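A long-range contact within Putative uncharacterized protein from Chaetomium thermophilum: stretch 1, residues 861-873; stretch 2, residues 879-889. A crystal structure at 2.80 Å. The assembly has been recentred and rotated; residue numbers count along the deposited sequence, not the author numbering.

Stretch 1, residues 861-873: QLRLLRPYIASIG
Stretch 2 (879-889) TVSRAVVVIYR

A single, very short hydrogen bond fastens this otherwise greasy contact: Tyr888 OH donates to the backbone oxygen Leu862 O at 2.5 Å. The carbonyl lies at the ring edge, near its plane. The backbone of 863-865 keeps helical phi/psi (about -75/-20) without the regular bonds. Tyrosine suits this place, for its ring is long enough to cross the interface and its hydroxyl pays for burial with a bond.

Stretch 2 is regular helix throughout, phi/psi near -62/-43, with i to i+4 bonds such as Tyr888 N to Val884 O at 2.9 Å. In stretch 1 a short helix ending at Ala870 crosses it at -119°, the axes 9.6 Å apart at closest approach, so the two helices cross obliquely, nearer perpendicular than antiparallel. Register is set by CA-CA distances of 7.4 Å for Leu862-Tyr888, 6.7 Å for Leu865-Val884 and 6.0 Å for Ile872-Ser881.

Tyr888 (chi1 -83°, chi2 11°) starts sideways, but its end comes nearer to stretch 1. Leu862 CG (chi1 -93°, chi2 58°) rests 3.5 Å from Tyr888 CE1, while Ile869 CD1 (m, chi2 85°) reaches Tyr888 CE2 at 3.4 Å.

Val884 (m), compact and branched at CB, points toward stretch 1 and presents its two methyls to it. Its CG1 lies 3.8 Å from Tyr868 CB and 4.2 Å from Leu865 CD2. Leu865 (m, t) also sends CD1 to Ile887 CG2 at 4.0 Å; Ile887 is likewise m, t.

Tyr868 (m, chi2 -69°) meets Val880 (p) obliquely, CD1 to CG2 at 3.4 Å, an apolar contact; Tyr868 remains partly exposed. Ile872 (m, t) extends CD1 to within 3.5 Å of Val885 CG1 (Val885 is m), and its CG1 is 3.9 Å from Ser881 OG. Ser881 (m), its CB sideways, sits at that closest backbone pairing, and its OG is hydrogen-bonded just outside the stretches.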

# COMPACT_ATOMS: atom_id res chain seq x y z
N GLN A 861 27.12 -23.01 41.12
CA GLN A 861 27.05 -21.67 40.54
C GLN A 861 26.42 -20.65 41.48
O GLN A 861 26.52 -19.45 41.22
CB GLN A 861 26.29 -21.70 39.21
CG GLN A 861 24.90 -22.34 39.26
CD GLN A 861 24.29 -22.56 37.88
OE1 GLN A 861 23.10 -22.86 37.78
NE2 GLN A 861 25.08 -22.44 36.82
N LEU A 862 25.78 -21.10 42.57
CA LEU A 862 25.48 -20.18 43.67
C LEU A 862 26.73 -19.84 44.46
O LEU A 862 26.77 -18.79 45.11
CB LEU A 862 24.43 -20.79 44.60
CG LEU A 862 22.98 -20.42 44.29
CD1 LEU A 862 22.61 -20.83 42.87
CD2 LEU A 862 22.05 -21.05 45.30
N ARG A 863 27.76 -20.70 44.41
CA ARG A 863 29.03 -20.40 45.05
C ARG A 863 29.81 -19.33 44.30
O ARG A 863 30.66 -18.67 44.91
CB ARG A 863 29.86 -21.68 45.15
CG ARG A 863 31.14 -21.55 45.95
CD ARG A 863 31.94 -22.84 45.93
NE ARG A 863 32.34 -23.21 44.58
CZ ARG A 863 32.93 -24.37 44.26
NH1 ARG A 863 33.17 -25.28 45.19
NH2 ARG A 863 33.26 -24.61 43.00
N LEU A 864 29.55 -19.15 43.01
CA LEU A 864 30.22 -18.09 42.26
C LEU A 864 29.69 -16.72 42.64
O LEU A 864 30.43 -15.73 42.56
CB LEU A 864 30.07 -18.32 40.76
CG LEU A 864 30.48 -19.70 40.25
CD1 LEU A 864 30.34 -19.77 38.74
CD2 LEU A 864 31.90 -20.05 40.67
N LEU A 865 28.43 -16.63 43.05
CA LEU A 865 27.87 -15.40 43.58
C LEU A 865 28.30 -15.13 45.01
O LEU A 865 28.06 -14.03 45.52
CB LEU A 865 26.35 -15.43 43.50
CG LEU A 865 25.74 -15.72 42.12
CD1 LEU A 865 24.23 -15.80 42.22
CD2 LEU A 865 26.16 -14.66 41.11
N ARG A 866 28.94 -16.11 45.67
CA ARG A 866 29.35 -15.98 47.07
C ARG A 866 30.01 -14.65 47.41
O ARG A 866 29.58 -14.01 48.37
CB ARG A 866 30.30 -17.14 47.40
CG ARG A 866 30.57 -17.33 48.88
CD ARG A 866 29.39 -17.96 49.59
NE ARG A 866 29.68 -18.23 50.99
CZ ARG A 866 29.64 -17.32 51.96
NH1 ARG A 866 29.33 -16.06 51.68
NH2 ARG A 866 29.93 -17.67 53.21
N PRO A 867 31.03 -14.18 46.68
CA PRO A 867 31.66 -12.91 47.07
C PRO A 867 30.75 -11.71 46.97
O PRO A 867 30.98 -10.71 47.66
CB PRO A 867 32.85 -12.80 46.11
CG PRO A 867 32.47 -13.64 44.94
CD PRO A 867 31.66 -14.77 45.49
N TYR A 868 29.71 -11.76 46.12
CA TYR A 868 28.77 -10.65 46.05
C TYR A 868 28.01 -10.48 47.36
O TYR A 868 27.63 -9.35 47.71
CB TYR A 868 27.78 -10.87 44.90
CG TYR A 868 28.37 -10.67 43.52
CD1 TYR A 868 28.75 -9.40 43.09
CD2 TYR A 868 28.53 -11.73 42.65
CE1 TYR A 868 29.29 -9.21 41.83
CE2 TYR A 868 29.07 -11.55 41.39
CZ TYR A 868 29.44 -10.29 40.98
OH TYR A 868 29.97 -10.10 39.73
N ILE A 869 27.78 -11.56 48.10
CA ILE A 869 27.06 -11.47 49.36
C ILE A 869 27.91 -10.78 50.42
O ILE A 869 27.42 -9.93 51.18
CB ILE A 869 26.60 -12.86 49.83
CG1 ILE A 869 25.49 -13.41 48.93
CG2 ILE A 869 26.11 -12.83 51.28
CD1 ILE A 869 25.98 -14.10 47.69
N ALA A 870 29.19 -11.13 50.49
CA ALA A 870 30.06 -10.56 51.52
C ALA A 870 30.19 -9.05 51.37
O ALA A 870 30.37 -8.34 52.37
CB ALA A 870 31.43 -11.22 51.48
N SER A 871 30.11 -8.54 50.14
CA SER A 871 30.28 -7.12 49.88
C SER A 871 28.98 -6.34 49.91
O SER A 871 29.00 -5.12 49.67
CB SER A 871 30.97 -6.93 48.52
OG SER A 871 30.20 -7.50 47.47
N ILE A 872 27.85 -6.99 50.20
CA ILE A 872 26.58 -6.27 50.26
C ILE A 872 26.65 -5.13 51.27
O ILE A 872 25.98 -4.10 51.11
CB ILE A 872 25.43 -7.24 50.59
CG1 ILE A 872 25.13 -8.14 49.39
CG2 ILE A 872 24.16 -6.48 51.01
CD1 ILE A 872 24.15 -9.26 49.68
N GLY A 873 27.47 -5.28 52.31
CA GLY A 873 27.49 -4.31 53.38
C GLY A 873 27.81 -2.90 52.92
O GLY A 873 27.29 -1.93 53.49
N THR A 879 21.88 -2.86 42.44
CA THR A 879 21.28 -3.78 41.47
C THR A 879 21.84 -5.19 41.64
O THR A 879 21.09 -6.15 41.80
CB THR A 879 21.53 -3.26 40.05
OG1 THR A 879 21.11 -1.90 39.95
CG2 THR A 879 20.79 -4.10 39.03
N VAL A 880 23.17 -5.32 41.60
CA VAL A 880 23.80 -6.63 41.75
C VAL A 880 23.40 -7.27 43.07
O VAL A 880 23.11 -8.47 43.13
CB VAL A 880 25.33 -6.50 41.61
CG1 VAL A 880 25.88 -5.43 42.54
CG2 VAL A 880 26.01 -7.83 41.89
N SER A 881 23.38 -6.48 44.15
CA SER A 881 23.06 -7.03 45.46
C SER A 881 21.66 -7.62 45.49
O SER A 881 21.45 -8.79 45.84
CB SER A 881 23.22 -5.95 46.53
OG SER A 881 24.55 -5.46 46.57
N ARG A 882 20.66 -6.81 45.12
CA ARG A 882 19.29 -7.31 45.07
C ARG A 882 19.19 -8.53 44.16
O ARG A 882 18.48 -9.49 44.47
CB ARG A 882 18.34 -6.21 44.59
CG ARG A 882 16.88 -6.46 44.96
CD ARG A 882 15.99 -5.28 44.62
NE ARG A 882 15.30 -5.45 43.34
CZ ARG A 882 14.10 -6.00 43.20
NH1 ARG A 882 13.56 -6.11 41.99
NH2 ARG A 882 13.42 -6.43 44.25
N ALA A 883 19.92 -8.51 43.04
CA ALA A 883 19.91 -9.66 42.14
C ALA A 883 20.36 -10.93 42.85
O ALA A 883 19.65 -11.94 42.84
CB ALA A 883 20.80 -9.38 40.93
N VAL A 884 21.52 -10.89 43.50
CA VAL A 884 22.06 -12.11 44.11
C VAL A 884 21.19 -12.56 45.27
O VAL A 884 20.93 -13.76 45.44
CB VAL A 884 23.53 -11.91 44.52
CG1 VAL A 884 24.38 -11.55 43.31
CG2 VAL A 884 23.67 -10.86 45.61
N VAL A 885 20.72 -11.62 46.11
CA VAL A 885 19.90 -12.04 47.24
C VAL A 885 18.58 -12.63 46.76
O VAL A 885 18.04 -13.53 47.40
CB VAL A 885 19.67 -10.87 48.22
CG1 VAL A 885 20.99 -10.34 48.75
CG2 VAL A 885 18.87 -9.77 47.56
N VAL A 886 18.05 -12.13 45.64
CA VAL A 886 16.83 -12.72 45.10
C VAL A 886 17.11 -14.09 44.50
O VAL A 886 16.28 -15.00 44.59
CB VAL A 886 16.20 -11.76 44.06
CG1 VAL A 886 15.12 -12.47 43.25
CG2 VAL A 886 15.61 -10.55 44.77
N ILE A 887 18.28 -14.26 43.89
CA ILE A 887 18.62 -15.56 43.32
C ILE A 887 18.78 -16.60 44.43
O ILE A 887 18.38 -17.76 44.27
CB ILE A 887 19.89 -15.45 42.45
CG1 ILE A 887 19.60 -14.60 41.21
CG2 ILE A 887 20.38 -16.83 42.03
CD1 ILE A 887 20.83 -14.19 40.43
N TYR A 888 19.38 -16.21 45.56
CA TYR A 888 19.43 -17.11 46.70
C TYR A 888 18.03 -17.36 47.26
O TYR A 888 17.69 -18.49 47.62
CB TYR A 888 20.34 -16.54 47.79
CG TYR A 888 21.82 -16.81 47.61
CD1 TYR A 888 22.32 -17.32 46.41
CD2 TYR A 888 22.72 -16.56 48.63
CE1 TYR A 888 23.67 -17.56 46.25
CE2 TYR A 888 24.07 -16.80 48.48
CZ TYR A 888 24.54 -17.30 47.29
OH TYR A 888 25.88 -17.55 47.13
N ARG A 889 17.22 -16.31 47.34
CA ARG A 889 15.86 -16.44 47.87
C ARG A 889 15.06 -17.47 47.07
O ARG A 889 14.37 -18.32 47.65
CB ARG A 889 15.18 -15.07 47.83
CG ARG A 889 13.71 -15.05 48.21
CD ARG A 889 13.18 -13.63 48.14
NE ARG A 889 11.76 -13.54 48.47
CZ ARG A 889 11.08 -12.40 48.54
NH1 ARG A 889 11.69 -11.25 48.31
NH2 ARG A 889 9.79 -12.41 48.85